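Local atomic coordinates of type III chaperone protein ShcA (Pseudomonas syringae pv. tomato, PDB entry 4G6T), a protein that binds the type III effector HopA1 as its secretion chaperone, probably keeping it competent for export through the type III secretion system. Residues 54-60 with 95-101; 40-44 with 118-123; 5-9 with 103-107. All blocks are in the same frame, centred on the assembly; numbering follows the deposited sequence.

Contact 1 of 3, residues 54-60 with 95-101; sequences LLLIGLL and YHAYQSI
Residues 54-60 and 95-101 run antiparallel as neighbours, extended in conformation, their axes 4.6 Å apart at closest and 158° between their directions. Leu54, Leu56 and Gly58 form hydrogen-bonded pairs with Ile101, Gln99 and Ala97, at CA-CA distances of 5.3, 5.1 and 4.9 Å; Leu55, Ile57 and Leu59 form non-hydrogen-bonded pairs with Ser100, Tyr98 and His96. Both bonds of each hydrogen-bonded pair are made: Leu54 N to Ile101 O and Ile101 N to Leu54 O are 2.9 Å each, Leu56 N to Gln99 O 2.8 Å, Gln99 N to Leu56 O 2.9 Å, Gly58 N to Ala97 O 2.8 Å and Ala97 N to Gly58 O 2.9 Å. Leu60 N still reaches Tyr95 O at 2.9 Å, and a water closes that end, 2.8 Å from both Leu60 O and Tyr95 N. These are adjacent inner strands of the five-stranded antiparallel sheet of a CesT-family chaperone, and the sheet's two faces do different work. Leu54, Leu56, Ala97, Gln99 and Ile101 lie on the face covered by helix 108-127, with Leu56 CD1 4.0 Å from Ile101 CD1. Leu60 CG packs 3.8 Å from Ala97 CB. Gln99, with chi1 t and chi2 p, turns back so that OE1 accepts from Ser100 N at 2.9 Å, while NE2 is hydrogen-bonded to Glu114 OE1 and Ala82 O. Leu55, Ile57, Leu59 and His96 share the other face and pack against the HopA1 chain; there Leu55 CD2 sits 3.6 Å from Ser100 CB, and Ile57 CG2 3.8 Å from His96 ND1, at the imidazole edge.

Contact 2 of 3, residues 40-44 with 118-123; sequences TFALT and LLEWMR
Helix 108-127 packs on the antiparallel sheet of this CesT-family chaperone, and here its residues 118-123 cover the start of strand 41-48. The two short axes approach to 10.1 Å, with 140° between their directions. Thr40 takes part with Phe41 in a classic beta bulge opposite Ile37. Phe41, chi1 m, points at the helix and contributes the largest buried area of the strand side: its CD2 lies 3.8 Å from Leu119 CD2 and its CD1 3.7 Å from Met122 CE, with Met122 SD 5.5 Å from the ring centroid in an oblique Met-aromatic contact. Ala42 directs its CB away, onto the face that meets HopA1, but its O is 3.7 Å from Met122 CE. Leu43, chi1 t, turns back to the helix, where CD1 is 3.9 Å from Leu118 CD2 and 3.8 Å from Leu119 CD2. Arg123 is held by a salt bridge from NE to Glu120 OE1 (2.9 Å), and its NH1 sits 3.7 Å from Phe41 CE2, at the ring edge.

Contact 3 of 3, residues 5-9 with 103-107; sequences SNLFY and REKLS
Arg103 stretches its side chain across residues 5-9, its aliphatic part overlapping the Phe8 ring: CG stands 4.3 Å from the ring centroid, 30° off the normal, an off-centre CH-pi contact. Chi1 t, chi2 -141° and chi3 m carry the guanidinium to the turn ahead of helix 8-19. There NH1 donates to Ser5 O at 3.0 Å, the same carbonyl that accepts from Phe8 N at 3.1 Å. A water gathers three groups, lying 2.9 Å from Asn6 OD1, 2.8 Å from Tyr9 OH and 3.0 Å from Arg103 NH2; it donates to the asparagine and accepts from the other two. Tyr9, chi1 m, also brings OH to 3.6 Å from Arg103 CB. Leu106 packs against both rings, with CD1 3.7 Å from Tyr9 CE1 and 4.1 Å from Phe8 CE2, the latter at the ring edge. Backbone geometry is compact on both sides: residues 5-6 and 103-105 are 3-10 turns, Leu106 N hydrogen-bonded to Arg103 O at 3.1 Å, and the nearest CA atoms, Tyr9 and Arg103, are 8.1 Å apart. Ser107 then serves as N-cap of helix 108-127. The contact thus ties the start of the N-terminal helix to the strand-to-helix connection of the alpha+beta fold of CesT-family chaperones.

In the fold
Contacts 1 and 2 lie side by side, centres 9 Å apart, and share one sheet: strands 41-48 and 53-59 are neighbours in it, joined where Ile57 and Thr44 meet. Helix 108-127, which supplies residues 118-123, directly follows strand 95-102. Contact 3 is more peripheral, about 17 Å from contact 1 and 22 Å from contact 2, centre to centre; Leu106 links it to contact 1 through Leu54 and Ile101. Along the chain contact 1 is nested within the loops closed by both other contacts, whereas those two cross. Contacts 2 and 3 lie on opposite sides of the chain's centre, with contact 1 near that centre, and residues of all three contacts reach HopA1.

Contact 1 of 3, residues 54-60 with 95-101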
# COMPACT_ATOMS: atom_id res chain seq x y z
N LEU A 54 -0.75 0.87 10.04
CA LEU A 54 -0.97 0.92 8.59
C LEU A 54 0.20 0.20 7.95
O LEU A 54 1.36 0.49 8.26
CB LEU A 54 -1.01 2.35 8.16
CG LEU A 54 -1.32 2.58 6.65
CD1 LEU A 54 -2.74 2.12 6.27
CD2 LEU A 54 -1.03 4.04 6.22
N LEU A 55 -0.11 -0.69 7.02
CA LEU A 55 0.94 -1.40 6.27
C LEU A 55 1.08 -0.84 4.89
O LEU A 55 0.05 -0.62 4.23
CB LEU A 55 0.65 -2.86 6.21
CG LEU A 55 0.53 -3.55 7.58
CD1 LEU A 55 -0.18 -4.87 7.50
CD2 LEU A 55 1.90 -3.59 8.19
N LEU A 56 2.31 -0.65 4.49
CA LEU A 56 2.68 -0.34 3.10
C LEU A 56 3.27 -1.60 2.54
O LEU A 56 4.26 -2.14 3.09
CB LEU A 56 3.67 0.78 3.05
CG LEU A 56 3.30 2.20 3.43
CD1 LEU A 56 2.43 2.27 4.70
CD2 LEU A 56 4.46 3.13 3.56
N ILE A 57 2.75 -2.12 1.43
CA ILE A 57 3.15 -3.39 0.90
C ILE A 57 3.43 -3.23 -0.57
O ILE A 57 2.65 -2.59 -1.29
CB ILE A 57 2.09 -4.46 1.04
CG1 ILE A 57 1.50 -4.52 2.48
CG2 ILE A 57 2.63 -5.86 0.68
CD1 ILE A 57 0.28 -5.37 2.70
N GLY A 58 4.57 -3.73 -1.01
CA GLY A 58 4.96 -3.61 -2.40
C GLY A 58 5.36 -4.90 -3.02
O GLY A 58 5.91 -5.79 -2.39
N LEU A 59 5.12 -5.03 -4.33
CA LEU A 59 5.55 -6.21 -5.11
C LEU A 59 6.99 -6.09 -5.48
O LEU A 59 7.40 -5.16 -6.12
CB LEU A 59 4.69 -6.36 -6.40
CG LEU A 59 5.19 -7.46 -7.34
CD1 LEU A 59 5.22 -8.85 -6.73
CD2 LEU A 59 4.29 -7.49 -8.61
N LEU A 60 7.86 -7.01 -4.98
CA LEU A 60 9.28 -6.98 -5.30
C LEU A 60 9.48 -7.82 -6.57
O LEU A 60 8.75 -8.77 -6.79
CB LEU A 60 10.11 -7.63 -4.17
CG LEU A 60 10.52 -6.70 -3.09
CD1 LEU A 60 11.19 -7.61 -2.04
CD2 LEU A 60 11.38 -5.50 -3.42
N TYR A 95 7.73 -12.33 -3.87
CA TYR A 95 8.44 -11.56 -2.83
C TYR A 95 7.71 -10.25 -2.62
O TYR A 95 7.36 -9.52 -3.58
CB TYR A 95 9.87 -11.33 -3.16
CG TYR A 95 10.70 -12.59 -3.21
CD1 TYR A 95 11.03 -13.25 -2.05
CD2 TYR A 95 11.13 -13.09 -4.39
CE1 TYR A 95 11.80 -14.40 -2.07
CE2 TYR A 95 11.93 -14.24 -4.42
CZ TYR A 95 12.25 -14.87 -3.25
OH TYR A 95 13.03 -16.03 -3.28
N HIS A 96 7.54 -9.92 -1.35
CA HIS A 96 6.87 -8.69 -0.90
C HIS A 96 7.80 -7.83 -0.13
O HIS A 96 8.47 -8.34 0.80
CB HIS A 96 5.67 -8.98 -0.04
CG HIS A 96 4.56 -9.69 -0.78
ND1 HIS A 96 3.27 -9.21 -0.89
CD2 HIS A 96 4.59 -10.86 -1.47
CE1 HIS A 96 2.54 -10.07 -1.65
NE2 HIS A 96 3.33 -11.09 -1.98
N ALA A 97 7.82 -6.52 -0.40
CA ALA A 97 8.47 -5.52 0.43
C ALA A 97 7.38 -4.90 1.34
O ALA A 97 6.20 -4.89 1.01
CB ALA A 97 9.12 -4.46 -0.40
N TYR A 98 7.76 -4.49 2.55
CA TYR A 98 6.75 -3.99 3.48
C TYR A 98 7.34 -2.96 4.44
O TYR A 98 8.59 -2.96 4.76
CB TYR A 98 6.06 -5.11 4.24
CG TYR A 98 7.04 -5.81 5.17
CD1 TYR A 98 7.14 -5.39 6.50
CD2 TYR A 98 7.74 -6.90 4.76
CE1 TYR A 98 7.96 -6.07 7.38
CE2 TYR A 98 8.63 -7.54 5.64
CZ TYR A 98 8.72 -7.09 6.95
OH TYR A 98 9.63 -7.66 7.83
N GLN A 99 6.49 -2.05 4.90
CA GLN A 99 6.83 -1.15 6.02
C GLN A 99 5.58 -1.02 6.84
O GLN A 99 4.48 -1.00 6.29
CB GLN A 99 7.31 0.18 5.53
CG GLN A 99 7.59 1.26 6.59
CD GLN A 99 8.66 0.86 7.59
OE1 GLN A 99 8.52 -0.13 8.30
NE2 GLN A 99 9.75 1.53 7.51
N SER A 100 5.70 -0.98 8.15
CA SER A 100 4.56 -0.76 9.02
C SER A 100 4.73 0.55 9.72
O SER A 100 5.82 0.93 10.14
CB SER A 100 4.42 -1.87 10.06
OG SER A 100 3.38 -1.56 10.97
N ILE A 101 3.63 1.29 9.85
CA ILE A 101 3.64 2.58 10.58
C ILE A 101 2.56 2.47 11.69
O ILE A 101 1.37 2.29 11.41
CB ILE A 101 3.34 3.81 9.70
CG1 ILE A 101 4.19 3.86 8.41
CG2 ILE A 101 3.51 5.06 10.55
CD1 ILE A 101 3.72 4.92 7.41
O HOH W 1 8.44 -11.58 -6.47

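Contact 2 of 3, residues 40-44 with 118-123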
# COMPACT_ATOMS: atom_id res chain seq x y z
N THR A 40 4.80 1.53 -12.97
CA THR A 40 5.90 0.59 -12.79
C THR A 40 5.76 -0.26 -11.55
O THR A 40 6.03 -1.43 -11.59
CB THR A 40 7.31 1.25 -12.70
OG1 THR A 40 7.56 2.21 -13.75
CG2 THR A 40 8.40 0.20 -12.89
N PHE A 41 5.37 0.35 -10.43
CA PHE A 41 5.38 -0.35 -9.17
C PHE A 41 3.96 -0.60 -8.67
O PHE A 41 3.10 0.30 -8.71
CB PHE A 41 6.12 0.45 -8.12
CG PHE A 41 7.57 0.57 -8.37
CD1 PHE A 41 8.36 -0.58 -8.33
CD2 PHE A 41 8.15 1.79 -8.54
CE1 PHE A 41 9.70 -0.49 -8.52
CE2 PHE A 41 9.52 1.88 -8.70
CZ PHE A 41 10.29 0.72 -8.71
N ALA A 42 3.75 -1.77 -8.10
CA ALA A 42 2.53 -2.12 -7.45
C ALA A 42 2.63 -1.99 -5.94
O ALA A 42 3.52 -2.62 -5.37
CB ALA A 42 2.09 -3.52 -7.84
N LEU A 43 1.74 -1.22 -5.31
CA LEU A 43 1.85 -0.85 -3.87
C LEU A 43 0.44 -0.95 -3.31
O LEU A 43 -0.57 -0.66 -3.98
CB LEU A 43 2.47 0.51 -3.67
CG LEU A 43 3.06 0.97 -2.31
CD1 LEU A 43 4.25 1.90 -2.49
CD2 LEU A 43 2.00 1.66 -1.46
N THR A 44 0.32 -1.39 -2.08
CA THR A 44 -0.96 -1.43 -1.41
C THR A 44 -0.82 -0.85 -0.03
O THR A 44 0.18 -1.09 0.66
CB THR A 44 -1.64 -2.79 -1.31
OG1 THR A 44 -1.68 -3.38 -2.64
CG2 THR A 44 -3.08 -2.51 -0.88
N LEU A 118 9.98 2.92 0.60
CA LEU A 118 9.62 1.64 0.14
C LEU A 118 9.89 1.53 -1.35
O LEU A 118 10.31 0.49 -1.81
CB LEU A 118 8.14 1.32 0.46
CG LEU A 118 7.59 0.01 0.05
CD1 LEU A 118 8.36 -1.07 0.77
CD2 LEU A 118 6.10 -0.11 0.24
N LEU A 119 9.48 2.56 -2.09
CA LEU A 119 9.66 2.55 -3.53
C LEU A 119 11.11 2.45 -3.90
O LEU A 119 11.41 1.71 -4.88
CB LEU A 119 9.00 3.79 -4.17
CG LEU A 119 7.47 3.71 -4.14
CD1 LEU A 119 6.84 5.12 -4.26
CD2 LEU A 119 6.83 2.74 -5.11
N GLU A 120 11.95 3.21 -3.25
CA GLU A 120 13.38 3.18 -3.60
C GLU A 120 13.99 1.81 -3.23
O GLU A 120 14.87 1.29 -3.97
CB GLU A 120 14.11 4.33 -3.08
CG GLU A 120 13.65 5.71 -3.69
CD GLU A 120 13.43 5.67 -5.22
OE1 GLU A 120 14.40 5.40 -5.95
OE2 GLU A 120 12.30 5.81 -5.72
N TRP A 121 13.54 1.19 -2.15
CA TRP A 121 13.92 -0.18 -1.79
C TRP A 121 13.52 -1.16 -2.85
O TRP A 121 14.34 -1.99 -3.31
CB TRP A 121 13.26 -0.51 -0.42
CG TRP A 121 13.31 -1.90 0.14
CD1 TRP A 121 12.29 -2.82 0.25
CD2 TRP A 121 14.44 -2.53 0.80
NE1 TRP A 121 12.71 -3.92 0.97
CE2 TRP A 121 13.97 -3.75 1.32
CE3 TRP A 121 15.73 -2.11 1.06
CZ2 TRP A 121 14.85 -4.61 2.03
CZ3 TRP A 121 16.58 -2.96 1.76
CH2 TRP A 121 16.12 -4.20 2.19
N MET A 122 12.28 -1.08 -3.34
CA MET A 122 11.78 -1.88 -4.46
C MET A 122 12.65 -1.66 -5.69
O MET A 122 13.01 -2.62 -6.37
CB MET A 122 10.32 -1.51 -4.71
CG MET A 122 9.42 -2.04 -3.59
SD MET A 122 7.80 -1.27 -3.54
CE MET A 122 7.11 -1.96 -5.10
N ARG A 123 12.97 -0.42 -5.96
CA ARG A 123 13.76 -0.09 -7.17
C ARG A 123 15.11 -0.79 -7.06
O ARG A 123 15.56 -1.42 -8.04
CB ARG A 123 13.92 1.40 -7.33
CG ARG A 123 14.58 1.77 -8.65
CD ARG A 123 14.85 3.25 -8.81
NE ARG A 123 13.73 4.06 -8.38
CZ ARG A 123 12.58 4.26 -9.04
NH1 ARG A 123 12.32 3.70 -10.22
NH2 ARG A 123 11.66 5.02 -8.47

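Contact 3 of 3, residues 5-9 with 103-107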
# COMPACT_ATOMS: atom_id res chain seq x y z
N SER A 5 -13.23 5.35 15.71
CA SER A 5 -11.83 5.71 15.70
C SER A 5 -11.06 5.03 14.59
O SER A 5 -10.04 5.56 14.18
CB SER A 5 -11.16 5.42 17.07
OG SER A 5 -11.10 4.05 17.38
N ASN A 6 -11.59 3.91 14.14
CA ASN A 6 -10.97 3.16 13.03
C ASN A 6 -11.07 3.94 11.70
O ASN A 6 -10.40 3.55 10.72
CB ASN A 6 -11.47 1.77 12.90
CG ASN A 6 -10.91 0.85 13.97
OD1 ASN A 6 -9.78 1.12 14.45
ND2 ASN A 6 -11.63 -0.18 14.33
N LEU A 7 -11.85 5.03 11.64
CA LEU A 7 -11.83 5.86 10.43
C LEU A 7 -10.63 6.79 10.34
O LEU A 7 -10.50 7.54 9.42
CB LEU A 7 -13.13 6.66 10.27
CG LEU A 7 -14.32 5.88 9.81
CD1 LEU A 7 -15.59 6.60 10.24
CD2 LEU A 7 -14.18 5.63 8.30
N PHE A 8 -9.74 6.79 11.34
CA PHE A 8 -8.51 7.57 11.33
C PHE A 8 -7.69 7.39 10.03
O PHE A 8 -7.15 8.33 9.51
CB PHE A 8 -7.67 7.14 12.52
CG PHE A 8 -6.44 7.96 12.76
CD1 PHE A 8 -6.53 9.12 13.52
CD2 PHE A 8 -5.23 7.62 12.18
CE1 PHE A 8 -5.39 9.90 13.77
CE2 PHE A 8 -4.09 8.41 12.41
CZ PHE A 8 -4.19 9.55 13.19
N TYR A 9 -7.60 6.13 9.59
CA TYR A 9 -6.83 5.76 8.40
C TYR A 9 -7.40 6.42 7.14
O TYR A 9 -6.66 7.02 6.37
CB TYR A 9 -6.78 4.24 8.23
CG TYR A 9 -6.22 3.54 9.49
CD1 TYR A 9 -4.85 3.59 9.79
CD2 TYR A 9 -7.08 2.98 10.41
CE1 TYR A 9 -4.40 3.03 10.98
CE2 TYR A 9 -6.63 2.44 11.59
CZ TYR A 9 -5.29 2.48 11.86
OH TYR A 9 -4.87 1.89 13.08
N ARG A 103 -0.21 3.52 14.29
CA ARG A 103 -1.23 4.60 14.20
C ARG A 103 -0.73 5.87 14.87
O ARG A 103 -0.90 6.97 14.31
CB ARG A 103 -2.57 4.13 14.79
CG ARG A 103 -3.72 5.18 14.74
CD ARG A 103 -4.61 5.15 16.04
NE ARG A 103 -5.64 4.13 16.01
CZ ARG A 103 -6.96 4.34 15.87
NH1 ARG A 103 -7.49 5.57 15.77
NH2 ARG A 103 -7.79 3.29 15.87
N GLU A 104 -0.11 5.74 16.05
CA GLU A 104 0.51 6.86 16.80
C GLU A 104 1.50 7.71 16.03
O GLU A 104 1.78 8.83 16.38
CB GLU A 104 1.28 6.29 18.03
CG GLU A 104 0.45 5.57 19.10
CD GLU A 104 0.09 4.08 18.85
OE1 GLU A 104 0.35 3.50 17.74
OE2 GLU A 104 -0.51 3.45 19.78
N LYS A 105 2.15 7.14 15.01
CA LYS A 105 3.15 7.84 14.25
C LYS A 105 2.69 8.31 12.87
O LYS A 105 3.46 8.94 12.16
CB LYS A 105 4.35 6.91 14.04
CG LYS A 105 5.16 6.71 15.32
CD LYS A 105 6.10 5.50 15.30
CE LYS A 105 6.52 5.04 16.70
NZ LYS A 105 5.42 4.92 17.74
N LEU A 106 1.44 8.05 12.51
CA LEU A 106 0.97 8.40 11.19
C LEU A 106 0.77 9.88 11.05
O LEU A 106 0.29 10.59 11.98
CB LEU A 106 -0.34 7.71 10.86
CG LEU A 106 -0.33 6.23 10.57
CD1 LEU A 106 -1.73 5.59 10.58
CD2 LEU A 106 0.35 6.10 9.20
N SER A 107 1.15 10.37 9.90
CA SER A 107 0.92 11.73 9.46
C SER A 107 1.12 11.76 7.98
O SER A 107 1.69 10.82 7.41
CB SER A 107 1.92 12.72 10.08
OG SER A 107 3.27 12.57 9.56
O HOH W 2 -6.86 0.73 14.59